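Local coordinates for MREC protein (Listeria monocytogenes, PDB 2J5U) that probably takes part in forming and maintaining bacterial cell shape, as a dimeric protein whose long N-terminal helix packs against that of a second subunit, at residues 50-53 and 54-58. Residues are numbered along the deposited sequence; the frame is centred on the assembly and turned at random.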
loop_
_atom_site.group_PDB
_atom_site.type_symbol
_atom_site.label_atom_id
_atom_site.label_comp_id
_atom_site.label_asym_id
_atom_site.label_seq_id
_atom_site.Cartn_x
_atom_site.Cartn_y
_atom_site.Cartn_z
ATOM N N LYS A 50 52.449 12.639 17.255
ATOM C CA LYS A 50 52.136 11.829 16.083
ATOM C C LYS A 50 50.663 11.992 15.723
ATOM O O LYS A 50 50.312 12.204 14.561
ATOM C CB LYS A 50 52.437 10.353 16.340
ATOM C CG LYS A 50 52.228 9.498 15.099
ATOM C CD LYS A 50 52.313 8.012 15.395
ATOM C CE LYS A 50 52.045 7.199 14.136
ATOM N NZ LYS A 50 50.731 7.549 13.517
ATOM N N GLU A 51 49.809 11.884 16.738
ATOM C CA GLU A 51 48.366 12.026 16.579
ATOM C C GLU A 51 48.063 13.361 15.914
ATOM O O GLU A 51 47.276 13.436 14.966
ATOM C CB GLU A 51 47.702 11.987 17.947
ATOM C CG GLU A 51 46.204 12.108 17.919
ATOM C CD GLU A 51 45.646 12.487 19.276
ATOM O OE1 GLU A 51 46.077 11.890 20.289
ATOM O OE2 GLU A 51 44.775 13.381 19.327
ATOM N N ASN A 52 48.691 14.412 16.434
ATOM C CA ASN A 52 48.529 15.758 15.909
ATOM C C ASN A 52 48.894 15.779 14.422
ATOM O O ASN A 52 48.217 16.420 13.617
ATOM C CB ASN A 52 49.424 16.729 16.693
ATOM C CG ASN A 52 49.223 18.181 16.286
ATOM O OD1 ASN A 52 49.554 18.575 15.171
ATOM N ND2 ASN A 52 48.675 18.983 17.195
ATOM N N LYS A 53 49.957 15.062 14.062
ATOM C CA LYS A 53 50.415 15.000 12.673
ATOM C C LYS A 53 49.354 14.334 11.798
ATOM O O LYS A 53 49.087 14.787 10.685
ATOM C CB LYS A 53 51.739 14.224 12.589
ATOM C CG LYS A 53 52.605 14.521 11.361
ATOM C CD LYS A 53 52.140 13.782 10.115
ATOM C CE LYS A 53 53.004 14.133 8.898
ATOM N NZ LYS A 53 54.439 13.752 9.071
ATOM N N ASP A 54 48.742 13.267 12.305
ATOM C CA ASP A 54 47.709 12.576 11.543
ATOM C C ASP A 54 46.518 13.480 11.313
ATOM O O ASP A 54 46.033 13.601 10.190
ATOM C CB ASP A 54 47.246 11.313 12.262
ATOM C CG ASP A 54 48.341 10.279 12.366
ATOM O OD1 ASP A 54 49.140 10.159 11.404
ATOM O OD2 ASP A 54 48.391 9.580 13.403
ATOM N N LEU A 55 46.047 14.109 12.385
ATOM C CA LEU A 55 44.913 15.017 12.302
ATOM C C LEU A 55 45.136 16.079 11.232
ATOM O O LEU A 55 44.278 16.291 10.370
ATOM C CB LEU A 55 44.687 15.697 13.648
ATOM C CG LEU A 55 44.176 14.819 14.783
ATOM C CD1 LEU A 55 44.231 15.583 16.096
ATOM C CD2 LEU A 55 42.763 14.388 14.465
ATOM N N LYS A 56 46.287 16.747 11.290
ATOM C CA LYS A 56 46.604 17.794 10.323
ATOM C C LYS A 56 46.666 17.242 8.913
ATOM O O LYS A 56 46.485 17.990 7.950
ATOM C CB LYS A 56 47.925 18.489 10.674
ATOM C CG LYS A 56 47.811 19.509 11.803
ATOM C CD LYS A 56 49.176 19.991 12.272
ATOM C CE LYS A 56 49.038 20.983 13.411
ATOM N NZ LYS A 56 50.334 21.261 14.099
ATOM N N GLU A 57 46.927 15.940 8.792
ATOM C CA GLU A 57 46.981 15.296 7.481
ATOM C C GLU A 57 45.558 14.978 7.012
ATOM O O GLU A 57 45.263 15.057 5.817
ATOM C CB GLU A 57 47.828 14.012 7.531
ATOM C CG GLU A 57 49.332 14.256 7.734
ATOM C CD GLU A 57 50.186 12.999 7.538
ATOM O OE1 GLU A 57 49.906 11.971 8.199
ATOM O OE2 GLU A 57 51.144 13.046 6.726
ATOM N N SER A 58 44.686 14.631 7.963
ATOM C CA SER A 58 43.282 14.311 7.682
ATOM C C SER A 58 42.609 15.566 7.138
ATOM O O SER A 58 41.794 15.507 6.221
ATOM C CB SER A 58 42.577 13.857 8.960
ATOM O OG SER A 58 43.245 12.749 9.541
#
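Lys50 and Asp54, one turn apart near the C-terminal end of helix 31-58, join in a salt bridge on an outer face of the helix. The lysine chain runs out straight with CG anti to the backbone N (chi1 -175°), and a bend at its last torsion swings NZ across to the carboxylate. NZ meets OD2 of Asp54 at 3.1 Å in a weak hydrogen bond, with OD1 the farther oxygen at 3.7 Å. A long lysine reaching forward along the helix to a short aspartate suits this i to i+4 spacing.

Asn52 and Lys56, also one turn apart, meet as a neutral amide oxygen and an ammonium group. Lys56, extended beyond CG, crosses the Asn52 side chain obliquely, its NZ 3.0 Å from Asn52 OD1 in a weak bond; asparagine suits the place as an uncharged acceptor. The same ammonium makes a salt bridge with Glu51 of the second subunit and bonds to Ser64, while Asn52 packs on its counterpart in that subunit. Lys53 folds at chi2 (-80°), laying its methylenes against the Glu57 carboxylate, but a second bend at the last torsion leaves NZ 4.1 Å from Glu57 OE2, too far for a salt bridge.

Backbone bonds from Asp54, Leu55 and Lys56 are sound, Leu55 N meeting Glu51 O at 2.9 Å, whereas that from Glu57 is weak. Leu55, apolar and buried, lies beside Glu51 and packs on Asn52 of the second subunit. Charge pairing on the exposed face thus probably adds modest stability, whereas Glu51 and Lys56, exchanged reciprocally, tie the two chains together in the predicted coiled coil.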